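Local atomic coordinates of uncharacterized hypothetical protein (Parabacteroides merdae, PDB entry 4EI0), a protein that is of unknown function and belongs to the DUF4466 family, folding largely into antiparallel beta sheets with few helices. Residues B[25-29]-B[252-256]; B[32-38]-B[111-117]; B[152-156]-B[244-248]; B[157-161]-B[301-305]; B[274-280]-B[292-298]. One frame throughout, in Å; residues are numbered along the deposited sequence.

The chain is built mainly from antiparallel sheets, and the five contacts sample two of them and the joint between. Interaction 2 pairs strands 35-43 and 107-115 of an N-terminal sheet. Interactions 4 and 5 lie in one C-terminal sheet, with centres 10 Å apart. Interaction 4 uses strand 302-311 and interaction 5 uses strand 289-299, its neighbour in the sheet. Their centres are about 28 Å or more from that of interaction 2. Interactions 1 and 3 lie between, 12 Å apart, and touch through Pro29 and Gln244. Interaction 1 closes a loop of the chain that contains interactions 2 and 3. Interaction 5 is nested within interaction 4. The loop holding 25-29 thus packs on the loop and helix region 243-256.

Interaction 1 of 5, residues B[25-29]-B[252-256]; sequences LPVAP and KFIDD
Phe253 lays its ring against the type I turn from Leu25 to Ala28, and the contact across the two segments is almost wholly apolar. The Phe253 CG is anti to its own carbonyl carbon (chi1 -59°), which sets the ring against the turn. A CH-pi contact sits at its centre. Ala28 CA lies 3.8 Å from the centroid of the Phe253 ring, only 3° off the ring normal, so the backbone of the turn covers that face. Ala28 CB is over the same face, 3.7 Å from Phe253 CZ.

Other apolar contacts surround the ring. Val27 CG2 comes to 3.4 Å from Phe253 CE1, the two side chains crossing at about a right angle. Leu25 CD1 is more distant, 4.5 Å from Phe253 CZ. Pro29 reaches the base of the aromatic side chain, with its CD 3.7 Å from Phe253 CB. The same proline ring runs past the Asp255 carboxylate, though Asp255 has two conformers and this holds for one of them.

No hydrogen bond crosses between the two segments. The turn is closed by Ala28 N to Leu25 O.

The contact joins two loops. One follows strand 17-22 and leads to strand 35-43. The other connects helix 243-246 with helix 256-261. Phe253 also packs on Arg243 and Gln244, and Pro29 O accepts a hydrogen bond from Gln244 NE2.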
# COMPACT_ATOMS: atom_id res chain seq x y z
N LEU B 25 16.89 -11.12 11.82
CA LEU B 25 18.22 -10.48 11.82
C LEU B 25 19.39 -11.47 11.59
O LEU B 25 19.38 -12.59 12.12
CB LEU B 25 18.44 -9.75 13.14
CG LEU B 25 17.31 -8.87 13.64
CD1 LEU B 25 17.59 -8.42 15.07
CD2 LEU B 25 17.14 -7.69 12.66
N PRO B 26 20.39 -11.08 10.77
CA PRO B 26 21.55 -11.95 10.47
C PRO B 26 22.37 -12.38 11.69
O PRO B 26 22.98 -13.45 11.69
CB PRO B 26 22.42 -11.09 9.57
CG PRO B 26 21.49 -10.13 8.94
CD PRO B 26 20.38 -9.87 9.92
N VAL B 27 22.40 -11.56 12.73
CA VAL B 27 23.10 -11.92 13.96
C VAL B 27 22.27 -12.85 14.84
O VAL B 27 22.81 -13.45 15.75
CB VAL B 27 23.50 -10.66 14.76
CG1 VAL B 27 24.53 -9.86 13.98
CG2 VAL B 27 22.28 -9.82 15.04
N ALA B 28 20.96 -12.98 14.59
CA ALA B 28 20.11 -13.72 15.52
C ALA B 28 20.19 -15.21 15.16
O ALA B 28 19.88 -15.59 14.05
CB ALA B 28 18.67 -13.21 15.52
N PRO B 29 20.63 -16.07 16.10
CA PRO B 29 20.70 -17.46 15.70
C PRO B 29 19.30 -18.05 15.43
O PRO B 29 18.32 -17.69 16.07
CB PRO B 29 21.34 -18.16 16.90
CG PRO B 29 21.90 -17.09 17.75
CD PRO B 29 21.06 -15.88 17.49
N LYS B 252 22.99 -8.52 22.59
CA LYS B 252 23.72 -9.40 21.76
C LYS B 252 23.11 -10.79 21.91
O LYS B 252 22.16 -11.03 22.68
CB LYS B 252 25.20 -9.30 22.12
CG LYS B 252 25.77 -7.95 21.72
CD LYS B 252 27.21 -7.76 22.18
CE LYS B 252 27.70 -6.38 21.74
NZ LYS B 252 27.39 -5.33 22.76
N PHE B 253 23.63 -11.71 21.11
CA PHE B 253 23.12 -13.06 21.11
C PHE B 253 24.25 -14.00 21.49
O PHE B 253 25.38 -13.88 20.99
CB PHE B 253 22.61 -13.43 19.72
CG PHE B 253 21.51 -12.52 19.21
CD1 PHE B 253 21.80 -11.40 18.48
CD2 PHE B 253 20.19 -12.82 19.46
CE1 PHE B 253 20.80 -10.59 17.99
CE2 PHE B 253 19.17 -11.98 19.01
CZ PHE B 253 19.49 -10.87 18.27
N ILE B 254 23.93 -14.96 22.34
CA ILE B 254 24.80 -16.11 22.58
C ILE B 254 24.52 -17.10 21.48
O ILE B 254 23.35 -17.49 21.26
CB ILE B 254 24.51 -16.75 23.94
CG1 ILE B 254 24.76 -15.72 25.06
CG2 ILE B 254 25.33 -18.02 24.16
CD1 ILE B 254 24.11 -16.17 26.35
N ASP B 255 25.57 -17.52 20.81
CA ASP B 255 25.42 -18.46 19.70
C ASP B 255 26.25 -19.72 20.03
O ASP B 255 26.90 -19.84 21.11
CB ASP B 255 25.82 -17.81 18.35
CG ASP B 255 25.21 -18.52 17.11
OD1 ASP B 255 24.59 -19.60 17.22
OD2 ASP B 255 25.40 -18.00 15.99
N ASP B 256 26.21 -20.67 19.11
CA ASP B 256 26.93 -21.92 19.28
C ASP B 256 28.44 -21.71 19.60
O ASP B 256 29.00 -22.41 20.40
CB ASP B 256 26.80 -22.80 18.03
CG ASP B 256 25.33 -23.22 17.71
OD1 ASP B 256 24.36 -22.56 18.12
OD2 ASP B 256 25.17 -24.27 17.04

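Interaction 2 of 5, residues B[32-38]-B[111-117]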
# COMPACT_ATOMS: atom_id res chain seq x y z
N VAL B 32 15.72 -24.15 16.62
CA VAL B 32 14.59 -25.07 16.49
C VAL B 32 13.37 -24.61 17.27
O VAL B 32 13.49 -24.10 18.39
CB VAL B 32 15.00 -26.52 16.87
CG1 VAL B 32 13.77 -27.44 16.88
CG2 VAL B 32 16.04 -27.05 15.87
N GLY B 33 12.19 -24.71 16.64
CA GLY B 33 10.97 -24.25 17.27
C GLY B 33 10.67 -22.79 16.98
O GLY B 33 9.57 -22.38 17.14
N ASN B 34 11.65 -22.00 16.54
CA ASN B 34 11.42 -20.56 16.27
C ASN B 34 11.14 -20.38 14.76
O ASN B 34 11.31 -21.28 13.94
CB ASN B 34 12.70 -19.70 16.57
CG ASN B 34 12.84 -19.31 18.04
OD1 ASN B 34 12.01 -19.64 18.84
ND2 ASN B 34 13.93 -18.61 18.38
N GLU B 35 10.74 -19.20 14.41
CA GLU B 35 10.47 -18.91 13.01
C GLU B 35 11.63 -18.18 12.33
O GLU B 35 12.40 -17.47 12.99
CB GLU B 35 9.16 -18.14 12.94
CG GLU B 35 9.19 -16.77 13.55
CD GLU B 35 7.80 -16.19 13.84
OE1 GLU B 35 6.79 -16.92 14.05
OE2 GLU B 35 7.73 -14.96 13.83
N ILE B 36 11.77 -18.40 11.02
CA ILE B 36 12.56 -17.52 10.15
C ILE B 36 11.50 -16.85 9.26
O ILE B 36 10.66 -17.52 8.61
CB ILE B 36 13.56 -18.26 9.25
CG1 ILE B 36 14.37 -19.24 10.07
CG2 ILE B 36 14.45 -17.27 8.50
CD1 ILE B 36 15.49 -19.91 9.30
N GLU B 37 11.52 -15.53 9.29
CA GLU B 37 10.51 -14.71 8.63
C GLU B 37 11.08 -14.02 7.41
O GLU B 37 12.18 -13.45 7.47
CB GLU B 37 10.05 -13.65 9.58
CG GLU B 37 8.90 -12.81 9.02
CD GLU B 37 8.50 -11.69 9.95
OE1 GLU B 37 8.79 -11.76 11.16
OE2 GLU B 37 7.89 -10.74 9.45
N PHE B 38 10.31 -14.07 6.32
CA PHE B 38 10.72 -13.51 5.03
C PHE B 38 9.60 -12.56 4.53
O PHE B 38 8.42 -12.77 4.84
CB PHE B 38 10.95 -14.63 4.00
CG PHE B 38 12.12 -15.53 4.30
CD1 PHE B 38 11.97 -16.61 5.14
CD2 PHE B 38 13.35 -15.28 3.77
CE1 PHE B 38 13.04 -17.44 5.42
CE2 PHE B 38 14.43 -16.10 4.05
CZ PHE B 38 14.27 -17.18 4.87
N ARG B 111 4.27 -12.09 3.81
CA ARG B 111 5.20 -12.62 4.81
C ARG B 111 5.08 -14.10 4.93
O ARG B 111 3.98 -14.64 5.07
CB ARG B 111 4.93 -11.95 6.12
CG ARG B 111 5.32 -10.48 6.05
CD ARG B 111 4.95 -9.73 7.30
NE ARG B 111 5.28 -8.34 7.09
CZ ARG B 111 4.87 -7.36 7.85
NH1 ARG B 111 4.10 -7.59 8.90
NH2 ARG B 111 5.21 -6.13 7.54
N TYR B 112 6.22 -14.78 4.82
CA TYR B 112 6.32 -16.23 4.99
C TYR B 112 7.08 -16.52 6.28
O TYR B 112 8.12 -15.89 6.55
CB TYR B 112 7.06 -16.83 3.81
CG TYR B 112 7.53 -18.27 3.94
CD1 TYR B 112 6.66 -19.34 3.83
CD2 TYR B 112 8.87 -18.56 4.09
CE1 TYR B 112 7.09 -20.64 3.94
CE2 TYR B 112 9.32 -19.86 4.21
CZ TYR B 112 8.43 -20.89 4.12
OH TYR B 112 8.88 -22.17 4.19
N TYR B 113 6.54 -17.46 7.03
CA TYR B 113 7.07 -17.89 8.31
C TYR B 113 7.43 -19.37 8.23
O TYR B 113 6.56 -20.21 8.01
CB TYR B 113 6.01 -17.65 9.39
CG TYR B 113 5.70 -16.20 9.57
CD1 TYR B 113 6.42 -15.42 10.46
CD2 TYR B 113 4.68 -15.60 8.87
CE1 TYR B 113 6.13 -14.08 10.65
CE2 TYR B 113 4.37 -14.27 9.03
CZ TYR B 113 5.10 -13.52 9.92
OH TYR B 113 4.80 -12.23 10.03
N TYR B 114 8.72 -19.67 8.32
CA TYR B 114 9.20 -21.02 8.34
C TYR B 114 9.43 -21.37 9.81
O TYR B 114 10.22 -20.69 10.47
CB TYR B 114 10.51 -21.13 7.61
CG TYR B 114 11.19 -22.45 7.65
CD1 TYR B 114 10.78 -23.47 6.82
CD2 TYR B 114 12.30 -22.68 8.45
CE1 TYR B 114 11.44 -24.70 6.78
CE2 TYR B 114 12.98 -23.92 8.42
CZ TYR B 114 12.54 -24.92 7.62
OH TYR B 114 13.16 -26.12 7.56
N ILE B 115 8.76 -22.41 10.32
CA ILE B 115 8.97 -22.84 11.72
C ILE B 115 10.06 -23.92 11.64
O ILE B 115 9.88 -24.92 10.97
CB ILE B 115 7.70 -23.34 12.39
CG1 ILE B 115 6.55 -22.34 12.30
CG2 ILE B 115 7.96 -23.59 13.89
CD1 ILE B 115 6.83 -20.98 12.93
N ILE B 116 11.20 -23.68 12.29
CA ILE B 116 12.40 -24.51 12.21
C ILE B 116 12.11 -25.85 12.84
O ILE B 116 11.70 -25.89 13.99
CB ILE B 116 13.64 -23.78 12.87
CG1 ILE B 116 13.91 -22.44 12.19
CG2 ILE B 116 14.89 -24.60 12.82
CD1 ILE B 116 14.80 -21.48 12.95
N PRO B 117 12.27 -26.97 12.07
CA PRO B 117 11.86 -28.28 12.60
C PRO B 117 13.07 -28.94 13.26
O PRO B 117 14.20 -28.57 12.95
CB PRO B 117 11.51 -29.05 11.34
CG PRO B 117 12.55 -28.54 10.34
CD PRO B 117 12.66 -27.08 10.64
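Glu37 lies alongside Tyr113 on one face of two antiparallel strands. Its CG is anti to the backbone N (chi1 -175°) and the chain stays extended, following the tyrosine outward. Glu37 CB is 4.1 Å from Tyr113 CE1. The next atom, Glu37 CG, closes to 3.5 Å from the same CE1, and Glu37 CD to 3.4 Å. At the tip, Glu37 OE2 lies 3.8 Å from Arg111 CD. The carboxylate is tilted 37° from the phenol ring. Its salt bridge is made to Arg23, whereas Arg111 pairs with Asp81. Glu35 runs beside the same ring, with OE2 3.6 Å from Tyr113 CD1.

On the opposite face Phe38 CD1 meets the edge of the Tyr112 ring, 3.8 Å from its CD2. Ile36 CG1 packs against Ile116 CD1. Phe38 and Tyr114 also meet Phe127 of strand 124-133, in another sheet.

The backbones are joined by six hydrogen bonds. Between 35-38 and 111-115, hydrogen-bonded and non-hydrogen-bonded pairs alternate. The other end is irregular: Gly33 N and Asn34 O both bond to Ile116. The regular part is an antiparallel beta pairing, with an aromatic face packed on a second sheet as in a beta sandwich.

Interaction 3 of 5, residues B[152-156]-B[244-248]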
# COMPACT_ATOMS: atom_id res chain seq x y z
N ASP B 152 19.23 -25.56 22.10
CA ASP B 152 17.87 -25.57 22.62
C ASP B 152 17.67 -24.35 23.46
O ASP B 152 18.63 -23.83 24.05
CB ASP B 152 17.64 -26.78 23.51
CG ASP B 152 17.37 -28.06 22.71
OD1 ASP B 152 16.39 -28.09 21.95
OD2 ASP B 152 18.15 -29.04 22.86
N MSE B 153 16.44 -23.87 23.52
CA MSE B 153 16.10 -22.73 24.35
C MSE B 153 14.75 -22.90 25.05
O MSE B 153 13.78 -23.32 24.43
CB MSE B 153 16.10 -21.48 23.45
CG MSE B 153 15.55 -20.33 24.16
SE MSE B 153 15.88 -18.65 23.19
CE MSE B 153 14.87 -18.97 21.49
N ALA B 154 14.67 -22.53 26.32
CA ALA B 154 13.42 -22.61 27.12
C ALA B 154 13.31 -21.27 27.83
O ALA B 154 14.27 -20.84 28.48
CB ALA B 154 13.51 -23.76 28.11
N LYS B 155 12.17 -20.59 27.73
CA LYS B 155 12.03 -19.26 28.27
C LYS B 155 10.97 -19.17 29.34
O LYS B 155 10.02 -19.92 29.35
CB LYS B 155 11.66 -18.26 27.17
CG LYS B 155 12.72 -18.09 26.12
CD LYS B 155 12.18 -17.25 24.97
CE LYS B 155 11.91 -15.82 25.45
NZ LYS B 155 11.77 -14.88 24.31
N ASN B 156 11.20 -18.24 30.26
CA ASN B 156 10.25 -17.86 31.29
C ASN B 156 9.71 -19.01 32.08
O ASN B 156 8.51 -19.16 32.21
CB ASN B 156 9.13 -17.02 30.65
CG ASN B 156 9.69 -15.81 29.92
OD1 ASN B 156 9.45 -15.64 28.72
ND2 ASN B 156 10.50 -15.02 30.60
N GLN B 244 17.30 -12.98 22.81
CA GLN B 244 16.29 -14.05 22.74
C GLN B 244 15.83 -14.45 24.11
O GLN B 244 14.69 -14.78 24.31
CB GLN B 244 16.83 -15.26 21.95
CG GLN B 244 17.05 -14.90 20.51
CD GLN B 244 17.83 -15.92 19.70
OE1 GLN B 244 18.89 -16.40 20.10
NE2 GLN B 244 17.37 -16.14 18.47
N LEU B 245 16.74 -14.47 25.08
CA LEU B 245 16.34 -14.90 26.42
C LEU B 245 15.65 -13.82 27.25
O LEU B 245 14.90 -14.15 28.17
CB LEU B 245 17.57 -15.43 27.19
CG LEU B 245 18.24 -16.71 26.67
CD1 LEU B 245 19.51 -16.90 27.45
CD2 LEU B 245 17.34 -17.90 26.81
N SER B 246 15.94 -12.55 26.99
CA SER B 246 15.49 -11.46 27.87
C SER B 246 14.53 -10.48 27.21
O SER B 246 13.89 -9.67 27.91
CB SER B 246 16.69 -10.67 28.36
OG SER B 246 17.03 -9.73 27.37
N ASP B 247 14.42 -10.53 25.89
CA ASP B 247 13.52 -9.61 25.18
C ASP B 247 13.75 -8.13 25.58
O ASP B 247 12.80 -7.38 25.74
CB ASP B 247 12.03 -10.00 25.39
CG ASP B 247 11.66 -11.31 24.72
OD1 ASP B 247 11.06 -11.28 23.62
OD2 ASP B 247 11.94 -12.37 25.31
N LEU B 248 15.01 -7.74 25.77
CA LEU B 248 15.38 -6.33 25.93
C LEU B 248 16.34 -5.95 24.81
O LEU B 248 17.28 -6.66 24.52
CB LEU B 248 15.99 -6.03 27.32
CG LEU B 248 15.42 -6.79 28.55
CD1 LEU B 248 16.12 -6.32 29.82
CD2 LEU B 248 13.89 -6.70 28.68
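A short helix packs on a sheet here: the end of helix 243-246 lies over one face, on Met153 and Lys155 of the outermost strand 152-159. Lys155 carries the polar part. Its NZ donates to Asp247 OD2 at 2.7 Å, a salt bridge that uses the syn lone pair of the carboxylate oxygen. The same NZ donates to Gln244 O at 2.9 Å, nearly along the C=O axis. The lysine and aspartate side chains cross at about a right angle. A bend at chi3 (66°) in an otherwise extended Lys155 chain turns the ammonium group toward both acceptors. Lys155 CE follows it in, 3.2 Å from Gln244 O. Asp247 is poorly ordered, so its carboxylate position is less certain than that of the helix carbonyl.

The apolar part is made by selenomethionine 153. Met153 SE lies 3.7 Å from Gln244 CB, where the two side chains cross at about a right angle. It is also 4.0 Å from Leu245 CD2, and here the two side chains run past each other in opposite directions. Met153 packs further on Ile31 and Asn34.

The polar end of Gln244 turns elsewhere, to Lys308. Leu245 O accepts from Asn296 ND2, which ties the helix to strand 289-299. Asp247 leaves helical angles with positive phi. Ser246 OG accepts from Leu248 N at 3.3 Å and forms an ST turn. The contact is a helix end packed on a sheet face, with a lysine bonded to a helix carbonyl and a less certain salt bridge just after the helix.

Interaction 4 of 5, residues B[157-161]-B[301-305]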
# COMPACT_ATOMS: atom_id res chain seq x y z
N LEU B 157 10.61 -19.80 32.65
CA LEU B 157 10.23 -20.91 33.51
C LEU B 157 10.22 -20.47 34.97
O LEU B 157 11.04 -19.68 35.40
CB LEU B 157 11.21 -22.07 33.35
CG LEU B 157 11.19 -22.63 31.94
CD1 LEU B 157 12.55 -23.11 31.47
CD2 LEU B 157 10.14 -23.72 31.86
N SER B 158 9.32 -21.05 35.75
CA SER B 158 9.13 -20.68 37.13
C SER B 158 9.94 -21.56 38.07
O SER B 158 9.89 -22.77 38.01
CB SER B 158 7.63 -20.71 37.46
OG SER B 158 7.43 -20.54 38.84
N VAL B 159 10.66 -20.91 38.97
CA VAL B 159 11.48 -21.59 39.93
C VAL B 159 11.10 -21.07 41.31
O VAL B 159 10.97 -19.86 41.51
CB VAL B 159 12.98 -21.40 39.61
CG1 VAL B 159 13.83 -21.95 40.72
CG2 VAL B 159 13.30 -22.09 38.25
N THR B 160 10.90 -21.97 42.24
CA THR B 160 10.51 -21.60 43.59
C THR B 160 11.21 -22.59 44.52
O THR B 160 11.86 -23.54 44.08
CB THR B 160 8.99 -21.67 43.78
OG1 THR B 160 8.56 -23.03 43.65
CG2 THR B 160 8.27 -20.84 42.73
N ASN B 161 11.07 -22.39 45.82
CA ASN B 161 11.67 -23.33 46.77
C ASN B 161 11.18 -24.77 46.60
O ASN B 161 11.90 -25.71 46.91
CB ASN B 161 11.44 -22.86 48.20
CG ASN B 161 12.43 -21.80 48.61
OD1 ASN B 161 13.62 -22.09 48.85
ND2 ASN B 161 11.97 -20.55 48.64
N SER B 301 9.43 -14.88 46.56
CA SER B 301 8.55 -16.04 46.38
C SER B 301 8.63 -16.72 45.00
O SER B 301 8.04 -17.77 44.80
CB SER B 301 7.11 -15.60 46.70
OG SER B 301 6.61 -14.72 45.71
N GLU B 302 9.33 -16.13 44.04
CA GLU B 302 9.46 -16.73 42.73
C GLU B 302 10.69 -16.19 41.95
O GLU B 302 10.97 -15.00 41.95
CB GLU B 302 8.19 -16.48 41.90
CG GLU B 302 8.20 -17.19 40.55
CD GLU B 302 6.95 -17.03 39.71
OE1 GLU B 302 6.17 -16.08 39.94
OE2 GLU B 302 6.77 -17.85 38.79
N VAL B 303 11.33 -17.05 41.19
CA VAL B 303 12.29 -16.64 40.20
C VAL B 303 11.83 -17.08 38.85
O VAL B 303 11.31 -18.16 38.70
CB VAL B 303 13.65 -17.28 40.58
CG1 VAL B 303 14.70 -17.02 39.52
CG2 VAL B 303 14.08 -16.75 41.95
N THR B 304 12.04 -16.26 37.84
CA THR B 304 11.83 -16.67 36.47
C THR B 304 13.17 -16.81 35.72
O THR B 304 13.97 -15.87 35.72
CB THR B 304 10.95 -15.64 35.72
OG1 THR B 304 9.75 -15.41 36.47
CG2 THR B 304 10.57 -16.12 34.34
N VAL B 305 13.40 -17.95 35.06
CA VAL B 305 14.65 -18.20 34.33
C VAL B 305 14.35 -18.50 32.88
O VAL B 305 13.27 -18.95 32.56
CB VAL B 305 15.49 -19.34 34.97
CG1 VAL B 305 15.75 -19.09 36.45
CG2 VAL B 305 14.83 -20.69 34.77
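Strands 152-159 and 302-311 pair antiparallel at one side of a C-terminal sheet, where 152-159 is the outermost strand within the chain. Two hydrogen-bonded pairs, Leu157 with Val305 and Val159 with Val303, enclose the non-hydrogen-bonded pair Ser158 and Thr304. Each hydrogen-bonded pair exchanges two bonds. Leu157 N to Val305 O is 2.8 Å, and Val159 N to Val303 O is likewise 2.8 Å. The axes of the short strand segments lie at 145°, well away from exactly antiparallel. A CA-H...O contact fills in between, with Thr304 CA 3.3 Å from Leu157 O.

The valines share one face of the sheet. Val159 CG2 meets Val305 CG2 at 4.1 Å, and these side chains cross at about a right angle. Leu157 CB is also 4.1 Å from Val305 CG2. The three valines are buried, and Tyr197 of strand 195-199 covers Val159 and Val303, while Leu157 is partly exposed.

Ser158 lies on the other face. Thr160 CG2 rests 3.7 Å from Ser301 O, and Thr160 OG1 bonds to Lys163 N. Lys163 NZ also bonds to Ser158 OG. Glu302 is fully extended, with CG anti to the backbone N (chi1 -175°), and this carries its carboxylate across to the serine. Ser158 OG donates to Glu302 OE2 at 2.8 Å, reaching its anti side 27° out of the carboxylate plane.

Interaction 5 of 5, residues B[274-280]-B[292-298]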
# COMPACT_ATOMS: atom_id res chain seq x y z
N LEU B 274 21.90 -14.47 43.50
CA LEU B 274 21.28 -14.27 42.23
C LEU B 274 20.18 -13.20 42.31
O LEU B 274 19.55 -13.04 43.33
CB LEU B 274 20.71 -15.58 41.71
CG LEU B 274 21.77 -16.56 41.28
CD1 LEU B 274 21.12 -17.95 41.21
CD2 LEU B 274 22.41 -16.16 39.97
N LYS B 275 19.94 -12.50 41.21
CA LYS B 275 18.89 -11.52 41.12
C LYS B 275 18.60 -11.27 39.69
O LYS B 275 19.25 -11.85 38.83
CB LYS B 275 19.33 -10.22 41.80
CG LYS B 275 20.67 -9.65 41.33
CD LYS B 275 21.04 -8.37 42.06
CE LYS B 275 22.53 -8.31 42.36
NZ LYS B 275 22.81 -7.11 43.15
N GLU B 276 17.62 -10.43 39.41
CA GLU B 276 17.27 -10.07 38.09
C GLU B 276 18.55 -9.64 37.32
O GLU B 276 19.34 -8.87 37.82
CB GLU B 276 16.25 -8.96 38.15
CG GLU B 276 15.77 -8.49 36.79
CD GLU B 276 14.50 -7.63 36.88
OE1 GLU B 276 13.88 -7.56 37.96
OE2 GLU B 276 14.13 -7.04 35.85
N GLU B 277 18.72 -10.18 36.12
CA GLU B 277 19.84 -9.92 35.19
C GLU B 277 21.09 -10.71 35.52
O GLU B 277 22.03 -10.72 34.74
CB GLU B 277 20.21 -8.42 35.04
CG GLU B 277 19.12 -7.59 34.41
CD GLU B 277 19.63 -6.23 33.88
OE1 GLU B 277 20.74 -6.13 33.29
OE2 GLU B 277 18.90 -5.23 34.06
N ALA B 278 21.09 -11.40 36.64
CA ALA B 278 22.17 -12.31 36.94
C ALA B 278 22.09 -13.51 35.99
O ALA B 278 21.13 -13.70 35.25
CB ALA B 278 22.19 -12.72 38.41
N GLY B 279 23.15 -14.28 35.96
CA GLY B 279 23.22 -15.42 35.07
C GLY B 279 24.25 -16.42 35.56
O GLY B 279 25.03 -16.11 36.47
N ALA B 280 24.25 -17.59 34.93
CA ALA B 280 25.24 -18.59 35.24
C ALA B 280 25.55 -19.41 34.01
O ALA B 280 24.63 -19.98 33.36
CB ALA B 280 24.72 -19.47 36.33
N TYR B 292 23.43 -21.68 29.51
CA TYR B 292 23.45 -20.37 30.13
C TYR B 292 22.07 -20.18 30.71
O TYR B 292 21.05 -20.23 29.97
CB TYR B 292 23.80 -19.24 29.11
CG TYR B 292 23.76 -17.86 29.72
CD1 TYR B 292 24.67 -17.50 30.71
CD2 TYR B 292 22.81 -16.93 29.36
CE1 TYR B 292 24.64 -16.26 31.32
CE2 TYR B 292 22.79 -15.66 29.96
CZ TYR B 292 23.67 -15.35 30.97
OH TYR B 292 23.69 -14.09 31.56
N VAL B 293 22.01 -19.97 32.02
CA VAL B 293 20.78 -19.73 32.76
C VAL B 293 20.68 -18.22 33.07
O VAL B 293 21.59 -17.65 33.64
CB VAL B 293 20.79 -20.51 34.07
CG1 VAL B 293 19.46 -20.30 34.82
CG2 VAL B 293 21.15 -21.97 33.80
N TYR B 294 19.61 -17.57 32.60
CA TYR B 294 19.45 -16.12 32.76
C TYR B 294 18.31 -15.90 33.72
O TYR B 294 17.28 -16.52 33.58
CB TYR B 294 19.15 -15.44 31.41
CG TYR B 294 18.88 -13.97 31.56
CD1 TYR B 294 19.91 -13.11 31.86
CD2 TYR B 294 17.60 -13.44 31.43
CE1 TYR B 294 19.71 -11.75 32.01
CE2 TYR B 294 17.37 -12.08 31.60
CZ TYR B 294 18.43 -11.23 31.86
OH TYR B 294 18.26 -9.90 32.10
N ILE B 295 18.51 -15.03 34.70
CA ILE B 295 17.47 -14.70 35.68
C ILE B 295 16.66 -13.51 35.16
O ILE B 295 17.11 -12.38 35.25
CB ILE B 295 18.04 -14.39 37.07
CG1 ILE B 295 19.02 -15.48 37.55
CG2 ILE B 295 16.93 -14.15 38.09
CD1 ILE B 295 18.52 -16.90 37.59
N ASN B 296 15.49 -13.76 34.60
CA ASN B 296 14.64 -12.70 34.06
C ASN B 296 14.07 -11.80 35.17
O ASN B 296 14.01 -10.58 35.01
CB ASN B 296 13.44 -13.28 33.27
CG ASN B 296 13.85 -14.12 32.08
OD1 ASN B 296 13.86 -15.34 32.17
ND2 ASN B 296 14.11 -13.48 30.95
N LYS B 297 13.73 -12.40 36.31
CA LYS B 297 13.03 -11.72 37.44
C LYS B 297 13.27 -12.53 38.70
O LYS B 297 13.45 -13.75 38.60
CB LYS B 297 11.52 -11.69 37.19
CG LYS B 297 11.00 -10.82 36.06
CD LYS B 297 9.46 -10.85 36.00
CE LYS B 297 8.93 -12.16 35.42
NZ LYS B 297 7.83 -12.77 36.22
N ALA B 298 13.30 -11.89 39.87
CA ALA B 298 13.46 -12.64 41.10
C ALA B 298 12.85 -11.86 42.26
O ALA B 298 13.19 -10.71 42.45
CB ALA B 298 14.94 -12.95 41.41
O HOH W 1 23.86 -12.06 33.37
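Tyr292 begins the second segment beside Gly279 and Ala280. Its hydroxyl oxygen is 3.8 Å from Gly279 CA, and the absence of a side chain on that glycine leaves room for it. A bound water donates to both Tyr292 OH and Glu277 O, bridging the two segments. The hydroxyl also bonds to Leu240 O.

Val293 forms the hydrogen-bonded pair with Ala280: Val293 N donates to Ala280 O and its own O accepts from Ala280 N. That same Val293 O lies 3.1 Å from Gly279 CA in a CA-H...O contact.

Tyr294 runs alongside Glu277, pointing the same way. Its OH packs 3.4 Å from Glu277 CG, and the ring and carboxylate planes are 40° apart. The hydroxyl's hydrogen bond is to Gln241 OE1.

Ile295 is gripped by the type II turn Lys275-Ala278. Its N donates to Ala278 O at 3.0 Å, and its O accepts from Glu277 N at 2.9 Å. A chi1 of -50° sets CG2 anti to the backbone N. Ile295 CB and CG2 each lie 3.3 Å from Lys275 O, leaving CG1 for Ala278 and for Leu274 CD2 at 4.2 Å.

Asn296 O meets Glu276 CG at 3.3 Å. The Asn296 side chain turns to Ser306. Strand 289-299 has a classic bulge here, two residues, Asn296 and Lys297, standing opposite Thr304. Ala298 CB then touches Lys275 and Glu276.

The backbone bonds thus fix the hairpin register and the turn that leads into its first strand, while the buried tyrosine hydroxyls have polar partners in the loop before helix 243-246.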